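PDB 4BQ2: B-agarase from Saccharophagus degradans, which hydrolyses agarose, the galactan of red algal cell walls, as a family 50 exo-beta-agarase, probably releasing neoagarobiose from the chain ends. Local coordinates for residues D103-K108 and H669-A674; F199-V204 and R341-N346; K398-T403 and D420-D425; N540-K545 and T564-A569. All coordinates share one frame; numbering follows the deposited sequence. Where two conformers were deposited one is given.

Contact 1 (D103-K108 and H669-A674); sequences DIPVGK and HAASQA
The His669 imidazole meets Asp103 at its edge: the backbone N of Asp103 lies near the ring plane, 3.8 Å from His669 ND1. That is too long for a bond, and Asp103 N is buried here with no partner in the model. The far corner of the ring, His669 NE2, is held by Gly666 O. The second flat group is the Asp103 carboxylate, and one face of it is pressed by a backbone carbonyl, with Ala670 O only 3.2 Å from Asp103 CG and almost straight above it. With CG set between its own N and carbonyl carbon (chi1 59°), the carboxylate is carried over the 669-674 backbone, and Asp103 OD2 comes to 3.2 Å from Ala671 CA. The repulsion expected between carbonyl and carboxylate is probably eased by two waters that donate to both sides. One joins Asp103 OD2 to Ala671 O, and the other runs from Asp103 OD1 to Ala670 O, 2.8 Å from the latter. Asp103 OD1 also forms a salt bridge with Arg150. Further along, Pro105 CB packs on Ala671 CB at 3.8 Å. Ser672 then caps helix 673-688 through a bond from Asp675 N. This is a water-lined interface between domains, where the end of strand 97-104 in the CBM-like beta domain meets the loop leading into helix 673-688.

Contact 2 (F199-V204 and R341-N346); sequences FLVGLV and RAAMFN
Met344 packs against Leu200 and Leu203 of the 199-204 loop, and its side chain can be followed atom by atom. Met344 CB starts beside Leu203 CD1, 4.0 Å away. Met344 CG comes to 3.4 Å from Leu200 O and also touches Leu203 CD1, the two side chains lying side by side and pointing the same way. With the chain extended beyond CG, Met344 SD lies 3.6 Å above the guanidinium plane of Arg341, toward its rim, and CE ends near Leu200 CD2. The backbones do the gripping. Gly202 N donates to Ala343 O at 2.9 Å in a nearly straight bond, and Met344 O takes Val204 N along with a weak bond from Leu203 N. Asn346 N returns one to Val204 O, making a single bridge between Val204 and Phe345. Gly202 makes its turn with positive phi (66°), Gly202 CA lying 3.1 Å from Asn346 OD1, while a water links Gly202 O to Asn346 ND2. The loop comes between strand 180-191 and helix 222-235, and its partner is the type I turn Ala342-Phe345 at the end region of helix 339-342. Phe345 also rests on Thr296 of strand 296-301, and the Arg341 guanidinium reaches Met297 O of that strand.

Contact 3 (K398-T403 and D420-D425); sequences KWREVT and DPAYYD
Trp399 and Tyr423 meet because their first torsions send them across the gap: Trp399 holds CG anti to the backbone N (chi1 172°), while Tyr423 keeps its CG beside N and reaches toward helix 394-410. The phenol arrives end-on, Tyr423 OH 3.3 Å above the plane of the Trp399 indole and toward its rim. The pair is an offset edge-to-face stack with planes at 73°, Tyr423 giving the edge and Trp399 the face. Thr403 closes in on the same hydroxyl, Thr403 CB 3.3 Å from Tyr423 OH. Over a face of the phenol lies the aliphatic part of Arg400, whose CG makes an off-centre CH-pi contact 4.1 Å from the Tyr423 ring centroid. Its guanidinium, one of two modelled conformers and therefore less certain, is topped by Ala422 CB and paired with Asp397. Just before Tyr423 in the chain, Asp420 OD1 accepts from Ala422 N in an Asx turn that opens the 3-10 segment 421-423. Thr403 OG1, itself hydrogen-bonded to Tyr701 OH, donates to Trp399 O; Thr403 N reaches the same oxygen from the opposite face. Across the contact the attraction is therefore chiefly aromatic and dispersive, with the polar bonds serving to fix the helix and turn that carry the rings.

Contact 4 (N540-K545 and T564-A569); sequences NAWGLK and TDTLRA
Leu567 CD2 sits over the five-membered ring of Trp542, 3.4 Å from its centroid and 1° off the normal, in a CH-pi contact over the indole face. The two side chains cross at about a right angle. Beside them Thr566 OG1 donates to Ala541 O, approaching from above the carbonyl plane; the modelled separation is so short that its exact length is doubtful. Here chi1 of 52° places OG1 between the threonine's own N and carbonyl carbon, while Thr566 CB leans on Ala541 CB at 3.9 Å. A water donates to Ala541 O at 2.8 Å and also bonds Thr564 OG1, so one carbonyl oxygen has two partners. In the next shell, Thr564 stands at the N-cap of helix 565-593, its OG1 taking a weak bond from Leu567 N. The indole is fixed by Asp570 OD2, which accepts from Trp542 NE1, and by Leu528 and Tyr532 of helix 519-532. Gly543, with positive phi, turns the chain away after helix 535-542. A carbonyl near the end of one helix thus finds its donors in the first turn of another and in water, while the methyl on the indole adds a CH-pi and dispersive contact.

Along the chain, contact 1 closes a long loop that contains the other three, which follow in series as 2, 3 and 4. Contact 1 joins the CBM-like domain to the loop before helix 673-688, so segments 561 residues apart in sequence are brought together there. Contacts 2 and 3 lie within about 18 Å of each other at their nearest atoms, and contacts 1 and 2 within about 16 Å, but none touch. Contact 4, between helices 535-542 and 565-593, stands apart: its centre is about 56 Å from those of contacts 2 and 3, on the opposite side of the chain's centre. The four therefore fasten separate regions of one large monomer, sharing no helix or strand.

Contact 1 (D103-K108 and H669-A674)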
loop_
_atom_site.group_PDB
_atom_site.type_symbol
_atom_site.label_atom_id
_atom_site.label_comp_id
_atom_site.label_asym_id
_atom_site.label_seq_id
_atom_site.Cartn_x
_atom_site.Cartn_y
_atom_site.Cartn_z
ATOM N N ASP A 103 15.777 3.031 5.127
ATOM C CA ASP A 103 16.842 2.473 4.291
ATOM C C ASP A 103 18.183 2.729 4.957
ATOM O O ASP A 103 18.372 3.796 5.547
ATOM C CB ASP A 103 16.892 3.200 2.933
ATOM C CG ASP A 103 17.144 4.686 3.078
ATOM O OD1 ASP A 103 16.223 5.394 3.562
ATOM O OD2 ASP A 103 18.275 5.138 2.715
ATOM N N ILE A 104 19.084 1.750 4.861
ATOM C CA ILE A 104 20.460 1.867 5.328
ATOM C C ILE A 104 21.367 1.754 4.116
ATOM O O ILE A 104 21.566 0.654 3.564
ATOM C CB ILE A 104 20.850 0.788 6.363
ATOM C CG1 ILE A 104 19.756 0.604 7.435
ATOM C CG2 ILE A 104 22.228 1.111 6.921
ATOM C CD1 ILE A 104 19.426 1.840 8.302
ATOM N N PRO A 105 21.901 2.900 3.658
ATOM C CA PRO A 105 22.776 2.888 2.486
ATOM C C PRO A 105 24.137 2.278 2.781
ATOM O O PRO A 105 24.552 2.231 3.938
ATOM C CB PRO A 105 22.942 4.394 2.132
ATOM C CG PRO A 105 21.795 5.074 2.803
ATOM C CD PRO A 105 21.540 4.273 4.063
ATOM N N VAL A 106 24.789 1.784 1.733
ATOM C CA VAL A 106 26.213 1.415 1.767
ATOM C C VAL A 106 27.002 2.725 1.726
ATOM O O VAL A 106 26.544 3.693 1.125
ATOM C CB VAL A 106 26.579 0.550 0.546
ATOM C CG1 VAL A 106 28.041 0.156 0.567
ATOM C CG2 VAL A 106 25.747 -0.714 0.512
ATOM N N GLY A 107 28.152 2.791 2.376
ATOM C CA GLY A 107 28.941 4.021 2.326
ATOM C C GLY A 107 29.297 4.492 3.708
ATOM O O GLY A 107 29.840 3.726 4.484
ATOM N N LYS A 108 28.998 5.747 4.037
ATOM C CA LYS A 108 29.405 6.264 5.332
ATOM C C LYS A 108 28.379 5.925 6.395
ATOM O O LYS A 108 27.186 5.979 6.155
ATOM C CB LYS A 108 29.666 7.771 5.283
ATOM C CG LYS A 108 31.078 8.147 4.843
ATOM C CD LYS A 108 31.350 7.763 3.395
ATOM C CE LYS A 108 32.527 8.547 2.821
ATOM N NZ LYS A 108 32.310 10.017 3.007
ATOM N N HIS A 669 11.843 0.634 1.040
ATOM C CA HIS A 669 12.741 1.812 1.082
ATOM C C HIS A 669 14.053 1.561 0.330
ATOM O O HIS A 669 14.674 0.494 0.475
ATOM C CB HIS A 669 13.080 2.189 2.551
ATOM C CG HIS A 669 11.885 2.473 3.424
ATOM N ND1 HIS A 669 12.001 2.710 4.776
ATOM C CD2 HIS A 669 10.560 2.544 3.142
ATOM C CE1 HIS A 669 10.799 2.932 5.292
ATOM N NE2 HIS A 669 9.906 2.830 4.319
ATOM N N ALA A 670 14.483 2.567 -0.430
ATOM C CA ALA A 670 15.749 2.573 -1.136
ATOM C C ALA A 670 16.592 3.728 -0.617
ATOM O O ALA A 670 16.066 4.650 0.035
ATOM C CB ALA A 670 15.519 2.738 -2.640
ATOM N N ALA A 671 17.877 3.691 -0.947
ATOM C CA ALA A 671 18.874 4.646 -0.423
ATOM C C ALA A 671 18.871 5.942 -1.201
ATOM O O ALA A 671 19.393 6.946 -0.717
ATOM C CB ALA A 671 20.259 4.031 -0.478
ATOM N N SER A 672 18.279 5.916 -2.403
ATOM C CA SER A 672 18.373 7.008 -3.381
ATOM C C SER A 672 17.507 6.682 -4.562
ATOM O O SER A 672 17.060 5.503 -4.700
ATOM C CB SER A 672 19.828 7.171 -3.875
ATOM O OG SER A 672 20.209 6.129 -4.751
ATOM N N GLN A 673 17.299 7.669 -5.452
ATOM C CA GLN A 673 16.499 7.404 -6.659
ATOM C C GLN A 673 17.124 6.301 -7.490
ATOM O O GLN A 673 16.406 5.441 -8.011
ATOM C CB GLN A 673 16.325 8.686 -7.525
ATOM C CG GLN A 673 15.466 9.756 -6.854
ATOM C CD GLN A 673 14.147 9.213 -6.408
ATOM O OE1 GLN A 673 13.701 9.431 -5.248
ATOM N NE2 GLN A 673 13.522 8.458 -7.283
ATOM N N ALA A 674 18.458 6.301 -7.618
ATOM C CA ALA A 674 19.133 5.217 -8.368
ATOM C C ALA A 674 18.920 3.856 -7.729
ATOM O O ALA A 674 18.704 2.846 -8.422
ATOM C CB ALA A 674 20.626 5.473 -8.544
HETATM O O HOH W 1 19.011 7.471 2.074
HETATM O O HOH W 2 14.021 5.552 1.742
#

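Contact 2 (F199-V204 and R341-N346)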
loop_
_atom_site.group_PDB
_atom_site.type_symbol
_atom_site.label_atom_id
_atom_site.label_comp_id
_atom_site.label_asym_id
_atom_site.label_seq_id
_atom_site.Cartn_x
_atom_site.Cartn_y
_atom_site.Cartn_z
ATOM N N PHE A 199 8.115 23.057 13.037
ATOM C CA PHE A 199 8.382 21.864 12.227
ATOM C C PHE A 199 7.235 21.508 11.259
ATOM O O PHE A 199 7.479 20.846 10.256
ATOM C CB PHE A 199 8.828 20.665 13.077
ATOM C CG PHE A 199 7.691 19.858 13.622
ATOM C CD1 PHE A 199 6.936 20.321 14.692
ATOM C CD2 PHE A 199 7.365 18.628 13.042
ATOM C CE1 PHE A 199 5.875 19.567 15.188
ATOM C CE2 PHE A 199 6.310 17.885 13.522
ATOM C CZ PHE A 199 5.572 18.344 14.603
ATOM N N LEU A 200 6.000 21.924 11.552
ATOM C CA LEU A 200 4.896 21.695 10.613
ATOM C C LEU A 200 4.459 22.950 9.852
ATOM O O LEU A 200 3.388 22.968 9.251
ATOM C CB LEU A 200 3.693 21.047 11.315
ATOM C CG LEU A 200 3.871 19.619 11.885
ATOM C CD1 LEU A 200 2.605 19.206 12.642
ATOM C CD2 LEU A 200 4.207 18.621 10.779
ATOM N N VAL A 201 5.294 23.984 9.887
ATOM C CA VAL A 201 4.957 25.298 9.336
ATOM C C VAL A 201 5.702 25.525 8.023
ATOM O O VAL A 201 6.926 25.380 7.968
ATOM C CB VAL A 201 5.320 26.445 10.326
ATOM C CG1 VAL A 201 5.231 27.808 9.646
ATOM C CG2 VAL A 201 4.393 26.425 11.530
ATOM N N GLY A 202 4.959 25.915 6.985
ATOM C CA GLY A 202 5.568 26.313 5.720
ATOM C C GLY A 202 6.248 25.148 5.038
ATOM O O GLY A 202 7.346 25.285 4.497
ATOM N N LEU A 203 5.574 23.997 5.053
ATOM C CA LEU A 203 6.113 22.779 4.430
ATOM C C LEU A 203 6.130 22.802 2.905
ATOM O O LEU A 203 7.028 22.263 2.294
ATOM C CB LEU A 203 5.274 21.578 4.877
ATOM C CG LEU A 203 5.269 21.368 6.389
ATOM C CD1 LEU A 203 4.406 20.162 6.781
ATOM C CD2 LEU A 203 6.699 21.282 6.925
ATOM N N VAL A 204 5.106 23.418 2.313
ATOM C CA VAL A 204 4.821 23.310 0.884
ATOM C C VAL A 204 4.943 24.655 0.169
ATOM O O VAL A 204 4.437 25.673 0.647
ATOM C CB VAL A 204 3.379 22.767 0.651
ATOM C CG1 VAL A 204 3.230 22.270 -0.774
ATOM C CG2 VAL A 204 3.019 21.667 1.651
ATOM N N ARG A 341 -3.138 22.168 9.807
ATOM C CA ARG A 341 -3.144 21.909 8.350
ATOM C C ARG A 341 -2.906 23.185 7.533
ATOM O O ARG A 341 -2.007 23.235 6.692
ATOM C CB ARG A 341 -4.430 21.186 7.934
ATOM C CG ARG A 341 -4.534 19.763 8.476
ATOM C CD ARG A 341 -3.444 18.838 7.917
ATOM N NE ARG A 341 -3.425 18.761 6.440
ATOM C CZ ARG A 341 -2.701 17.871 5.767
ATOM N NH1 ARG A 341 -1.975 16.962 6.432
ATOM N NH2 ARG A 341 -2.722 17.858 4.435
ATOM N N ALA A 342 -3.652 24.245 7.831
ATOM C CA ALA A 342 -3.521 25.485 7.046
ATOM C C ALA A 342 -2.120 26.083 7.053
ATOM O O ALA A 342 -1.641 26.549 6.011
ATOM C CB ALA A 342 -4.566 26.513 7.467
ATOM N N ALA A 343 -1.445 26.050 8.206
ATOM C CA ALA A 343 -0.107 26.638 8.305
ATOM C C ALA A 343 0.969 25.859 7.527
ATOM O O ALA A 343 2.089 26.335 7.361
ATOM C CB ALA A 343 0.314 26.835 9.777
ATOM N N MET A 344 0.647 24.655 7.055
ATOM C CA MET A 344 1.627 23.904 6.271
ATOM C C MET A 344 1.851 24.504 4.909
ATOM O O MET A 344 2.867 24.204 4.269
ATOM C CB MET A 344 1.208 22.448 6.066
ATOM C CG MET A 344 0.880 21.717 7.346
ATOM S SD MET A 344 0.188 20.098 6.935
ATOM C CE MET A 344 0.462 19.340 8.548
ATOM N N PHE A 345 0.915 25.343 4.457
ATOM C CA PHE A 345 0.925 25.800 3.049
ATOM C C PHE A 345 1.414 27.213 2.835
ATOM O O PHE A 345 0.802 28.159 3.361
ATOM C CB PHE A 345 -0.448 25.593 2.393
ATOM C CG PHE A 345 -0.927 24.166 2.483
ATOM C CD1 PHE A 345 -0.451 23.197 1.579
ATOM C CD2 PHE A 345 -1.794 23.777 3.495
ATOM C CE1 PHE A 345 -0.867 21.867 1.684
ATOM C CE2 PHE A 345 -2.208 22.446 3.602
ATOM C CZ PHE A 345 -1.748 21.499 2.692
ATOM N N ASN A 346 2.485 27.365 2.045
ATOM C CA ASN A 346 3.032 28.702 1.806
ATOM C C ASN A 346 2.162 29.469 0.812
ATOM O O ASN A 346 2.159 30.702 0.812
ATOM C CB ASN A 346 4.477 28.675 1.296
ATOM C CG ASN A 346 5.506 28.461 2.407
ATOM O OD1 ASN A 346 5.203 28.552 3.582
ATOM N ND2 ASN A 346 6.714 28.143 2.016
HETATM O O HOH W 3 8.671 27.571 4.345
#

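Contact 3 (K398-T403 and D420-D425)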
loop_
_atom_site.group_PDB
_atom_site.type_symbol
_atom_site.label_atom_id
_atom_site.label_comp_id
_atom_site.label_asym_id
_atom_site.label_seq_id
_atom_site.Cartn_x
_atom_site.Cartn_y
_atom_site.Cartn_z
ATOM N N LYS A 398 -4.317 16.889 -22.653
ATOM C CA LYS A 398 -2.878 16.793 -22.913
ATOM C C LYS A 398 -2.201 15.839 -21.920
ATOM O O LYS A 398 -1.336 15.023 -22.306
ATOM C CB LYS A 398 -2.209 18.163 -22.769
ATOM C CG LYS A 398 -0.710 18.104 -23.049
ATOM C CD LYS A 398 -0.398 17.845 -24.518
ATOM C CE LYS A 398 1.030 18.274 -24.917
ATOM N NZ LYS A 398 1.233 17.876 -26.340
ATOM N N TRP A 399 -2.603 15.919 -20.649
ATOM C CA TRP A 399 -2.047 14.974 -19.657
ATOM C C TRP A 399 -2.329 13.515 -20.096
ATOM O O TRP A 399 -1.439 12.670 -20.048
ATOM C CB TRP A 399 -2.628 15.269 -18.262
ATOM C CG TRP A 399 -2.270 14.233 -17.211
ATOM C CD1 TRP A 399 -1.030 13.982 -16.665
ATOM C CD2 TRP A 399 -3.176 13.336 -16.588
ATOM N NE1 TRP A 399 -1.129 12.967 -15.724
ATOM C CE2 TRP A 399 -2.431 12.553 -15.663
ATOM C CE3 TRP A 399 -4.547 13.100 -16.726
ATOM C CZ2 TRP A 399 -3.024 11.561 -14.878
ATOM C CZ3 TRP A 399 -5.142 12.097 -15.958
ATOM C CH2 TRP A 399 -4.361 11.344 -15.030
ATOM N N ARG A 400 -3.555 13.240 -20.535
ATOM C CA ARG A 400 -3.912 11.869 -20.955
ATOM C C ARG A 400 -3.088 11.400 -22.166
ATOM O O ARG A 400 -2.605 10.260 -22.201
ATOM C CB ARG A 400 -5.432 11.727 -21.181
ATOM C CG ARG A 400 -6.251 12.006 -19.914
ATOM C CD ARG A 400 -7.725 11.620 -20.027
ATOM N NE ARG A 400 -8.562 12.580 -19.309
ATOM C CZ ARG A 400 -9.350 13.475 -19.900
ATOM N NH1 ARG A 400 -9.456 13.504 -21.222
ATOM N NH2 ARG A 400 -10.056 14.316 -19.174
ATOM N N GLU A 401 -2.899 12.292 -23.139
ATOM C CA GLU A 401 -2.116 11.959 -24.331
ATOM C C GLU A 401 -0.661 11.712 -23.988
ATOM O O GLU A 401 -0.091 10.710 -24.407
ATOM C CB GLU A 401 -2.207 13.058 -25.399
ATOM C CG GLU A 401 -1.364 12.703 -26.620
ATOM C CD GLU A 401 -1.574 13.658 -27.773
ATOM O OE1 GLU A 401 -2.715 13.750 -28.252
ATOM O OE2 GLU A 401 -0.590 14.296 -28.191
ATOM N N VAL A 402 -0.055 12.632 -23.223
ATOM C CA VAL A 402 1.323 12.461 -22.776
ATOM C C VAL A 402 1.466 11.194 -21.902
ATOM O O VAL A 402 2.462 10.501 -21.986
ATOM C CB VAL A 402 1.778 13.722 -21.958
ATOM C CG1 VAL A 402 3.085 13.477 -21.231
ATOM C CG2 VAL A 402 1.911 14.937 -22.890
ATOM N N THR A 403 0.488 10.915 -21.041
ATOM C CA THR A 403 0.544 9.711 -20.196
ATOM C C THR A 403 0.618 8.430 -21.060
ATOM O O THR A 403 1.459 7.570 -20.842
ATOM C CB THR A 403 -0.671 9.670 -19.242
ATOM O OG1 THR A 403 -0.493 10.724 -18.272
ATOM C CG2 THR A 403 -0.811 8.304 -18.531
ATOM N N ASP A 420 -8.438 6.242 -14.885
ATOM C CA ASP A 420 -9.618 7.050 -15.116
ATOM C C ASP A 420 -10.334 6.561 -16.375
ATOM O O ASP A 420 -9.673 6.302 -17.361
ATOM C CB ASP A 420 -9.238 8.543 -15.250
ATOM C CG ASP A 420 -10.464 9.433 -15.393
ATOM O OD1 ASP A 420 -11.032 9.536 -16.482
ATOM O OD2 ASP A 420 -10.910 10.000 -14.392
ATOM N N PRO A 421 -11.677 6.415 -16.332
ATOM C CA PRO A 421 -12.433 5.903 -17.470
ATOM C C PRO A 421 -12.293 6.704 -18.769
ATOM O O PRO A 421 -12.613 6.172 -19.834
ATOM C CB PRO A 421 -13.892 5.938 -16.980
ATOM C CG PRO A 421 -13.771 5.791 -15.510
ATOM C CD PRO A 421 -12.537 6.565 -15.135
ATOM N N ALA A 422 -11.815 7.953 -18.687
ATOM C CA ALA A 422 -11.572 8.735 -19.878
ATOM C C ALA A 422 -10.458 8.091 -20.750
ATOM O O ALA A 422 -10.380 8.381 -21.914
ATOM C CB ALA A 422 -11.212 10.179 -19.505
ATOM N N TYR A 423 -9.613 7.229 -20.178
ATOM C CA TYR A 423 -8.566 6.523 -20.948
ATOM C C TYR A 423 -9.102 5.254 -21.623
ATOM O O TYR A 423 -8.418 4.640 -22.421
ATOM C CB TYR A 423 -7.437 6.023 -20.043
ATOM C CG TYR A 423 -6.479 7.062 -19.549
ATOM C CD1 TYR A 423 -5.395 7.456 -20.321
ATOM C CD2 TYR A 423 -6.650 7.648 -18.294
ATOM C CE1 TYR A 423 -4.499 8.424 -19.856
ATOM C CE2 TYR A 423 -5.780 8.617 -17.827
ATOM C CZ TYR A 423 -4.702 8.992 -18.607
ATOM O OH TYR A 423 -3.817 9.916 -18.138
ATOM N N TYR A 424 -10.324 4.866 -21.309
ATOM C CA TYR A 424 -10.798 3.529 -21.749
ATOM C C TYR A 424 -11.002 3.393 -23.254
ATOM O O TYR A 424 -11.080 2.256 -23.773
ATOM C CB TYR A 424 -12.102 3.180 -21.038
ATOM C CG TYR A 424 -11.931 2.800 -19.584
ATOM C CD1 TYR A 424 -10.676 2.875 -18.934
ATOM C CD2 TYR A 424 -13.055 2.454 -18.813
ATOM C CE1 TYR A 424 -10.566 2.559 -17.577
ATOM C CE2 TYR A 424 -12.931 2.119 -17.487
ATOM C CZ TYR A 424 -11.697 2.187 -16.869
ATOM O OH TYR A 424 -11.658 1.871 -15.515
ATOM N N ASP A 425 -11.097 4.524 -23.954
ATOM C CA ASP A 425 -11.151 4.479 -25.413
ATOM C C ASP A 425 -9.877 4.951 -26.101
ATOM O O ASP A 425 -9.921 5.331 -27.266
ATOM C CB ASP A 425 -12.384 5.235 -25.963
ATOM C CG ASP A 425 -12.333 6.732 -25.694
ATOM O OD1 ASP A 425 -11.502 7.163 -24.874
ATOM O OD2 ASP A 425 -13.136 7.480 -26.297
#

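Contact 4 (N540-K545 and T564-A569)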
loop_
_atom_site.group_PDB
_atom_site.type_symbol
_atom_site.label_atom_id
_atom_site.label_comp_id
_atom_site.label_asym_id
_atom_site.label_seq_id
_atom_site.Cartn_x
_atom_site.Cartn_y
_atom_site.Cartn_z
ATOM N N ASN A 540 -19.654 -31.001 22.736
ATOM C CA ASN A 540 -18.449 -31.753 23.039
ATOM C C ASN A 540 -17.286 -31.310 22.178
ATOM O O ASN A 540 -16.159 -31.353 22.620
ATOM C CB ASN A 540 -18.670 -33.260 22.895
ATOM C CG ASN A 540 -19.207 -33.896 24.171
ATOM O OD1 ASN A 540 -18.837 -33.516 25.294
ATOM N ND2 ASN A 540 -20.075 -34.884 24.002
ATOM N N ALA A 541 -17.559 -30.895 20.944
ATOM C CA ALA A 541 -16.481 -30.403 20.081
ATOM C C ALA A 541 -15.919 -29.070 20.598
ATOM O O ALA A 541 -14.696 -28.860 20.600
ATOM C CB ALA A 541 -16.930 -30.306 18.625
ATOM N N TRP A 542 -16.798 -28.211 21.101
ATOM C CA TRP A 542 -16.393 -26.871 21.516
ATOM C C TRP A 542 -16.158 -26.752 22.995
ATOM O O TRP A 542 -15.770 -25.683 23.479
ATOM C CB TRP A 542 -17.435 -25.838 21.078
ATOM C CG TRP A 542 -17.481 -25.624 19.579
ATOM C CD1 TRP A 542 -16.918 -26.407 18.617
ATOM C CD2 TRP A 542 -18.170 -24.569 18.889
ATOM N NE1 TRP A 542 -17.192 -25.889 17.368
ATOM C CE2 TRP A 542 -17.954 -24.758 17.514
ATOM C CE3 TRP A 542 -18.937 -23.473 19.312
ATOM C CZ2 TRP A 542 -18.498 -23.895 16.538
ATOM C CZ3 TRP A 542 -19.478 -22.617 18.352
ATOM C CH2 TRP A 542 -19.249 -22.834 16.979
ATOM N N GLY A 543 -16.377 -27.860 23.703
ATOM C CA GLY A 543 -16.277 -27.883 25.162
ATOM C C GLY A 543 -17.332 -27.006 25.820
ATOM O O GLY A 543 -17.071 -26.399 26.844
ATOM N N LEU A 544 -18.528 -26.933 25.237
ATOM C CA LEU A 544 -19.582 -26.047 25.756
ATOM C C LEU A 544 -20.770 -26.826 26.336
ATOM O O LEU A 544 -20.801 -28.056 26.280
ATOM C CB LEU A 544 -20.073 -25.103 24.643
ATOM C CG LEU A 544 -19.162 -24.024 24.046
ATOM C CD1 LEU A 544 -19.882 -23.277 22.933
ATOM C CD2 LEU A 544 -18.691 -23.042 25.105
ATOM N N LYS A 545 -21.761 -26.104 26.854
ATOM C CA LYS A 545 -22.943 -26.722 27.462
ATOM C C LYS A 545 -24.209 -26.012 27.019
ATOM O O LYS A 545 -25.102 -25.741 27.832
ATOM C CB LYS A 545 -22.854 -26.667 28.988
ATOM C CG LYS A 545 -21.688 -27.419 29.602
ATOM C CD LYS A 545 -21.677 -27.201 31.109
ATOM C CE LYS A 545 -21.763 -25.714 31.449
ATOM N NZ LYS A 545 -22.640 -25.430 32.626
ATOM N N THR A 564 -8.717 -24.845 19.425
ATOM C CA THR A 564 -8.462 -26.291 19.463
ATOM C C THR A 564 -8.639 -26.850 18.051
ATOM O O THR A 564 -9.042 -26.112 17.142
ATOM C CB THR A 564 -9.455 -27.007 20.398
ATOM O OG1 THR A 564 -10.794 -26.755 19.941
ATOM C CG2 THR A 564 -9.283 -26.541 21.821
ATOM N N ASP A 565 -8.393 -28.151 17.875
ATOM C CA ASP A 565 -8.522 -28.796 16.555
ATOM C C ASP A 565 -9.910 -28.645 15.972
ATOM O O ASP A 565 -10.056 -28.350 14.781
ATOM C CB ASP A 565 -8.133 -30.280 16.646
ATOM C CG ASP A 565 -6.645 -30.466 16.983
ATOM O OD1 ASP A 565 -5.860 -29.554 16.646
ATOM O OD2 ASP A 565 -6.265 -31.482 17.618
ATOM N N THR A 566 -10.938 -28.866 16.800
ATOM C CA THR A 566 -12.315 -28.809 16.301
ATOM C C THR A 566 -12.691 -27.364 15.969
ATOM O O THR A 566 -13.225 -27.114 14.882
ATOM C CB THR A 566 -13.353 -29.442 17.279
ATOM O OG1 THR A 566 -13.189 -28.880 18.581
ATOM C CG2 THR A 566 -13.164 -30.945 17.387
ATOM N N LEU A 567 -12.409 -26.422 16.885
ATOM C CA LEU A 567 -12.666 -25.010 16.618
ATOM C C LEU A 567 -11.925 -24.532 15.369
ATOM O O LEU A 567 -12.529 -23.921 14.487
ATOM C CB LEU A 567 -12.320 -24.118 17.834
ATOM C CG LEU A 567 -13.358 -24.092 18.958
ATOM C CD1 LEU A 567 -12.827 -23.302 20.151
ATOM C CD2 LEU A 567 -14.699 -23.528 18.466
ATOM N N ARG A 568 -10.643 -24.871 15.232
ATOM C CA ARG A 568 -9.945 -24.523 13.995
ATOM C C ARG A 568 -10.625 -25.087 12.717
ATOM O O ARG A 568 -10.820 -24.358 11.724
ATOM C CB ARG A 568 -8.485 -24.971 14.057
ATOM C CG ARG A 568 -7.694 -24.552 12.846
ATOM C CD ARG A 568 -6.268 -25.112 12.894
ATOM N NE ARG A 568 -5.621 -24.791 14.169
ATOM C CZ ARG A 568 -4.980 -23.653 14.427
ATOM N NH1 ARG A 568 -4.878 -22.712 13.486
ATOM N NH2 ARG A 568 -4.445 -23.453 15.631
ATOM N N ALA A 569 -10.987 -26.373 12.741
ATOM C CA ALA A 569 -11.631 -27.013 11.583
ATOM C C ALA A 569 -12.923 -26.290 11.226
ATOM O O ALA A 569 -13.223 -26.068 10.046
ATOM C CB ALA A 569 -11.909 -28.490 11.863
HETATM O O HOH W 4 -12.782 -27.088 21.716
#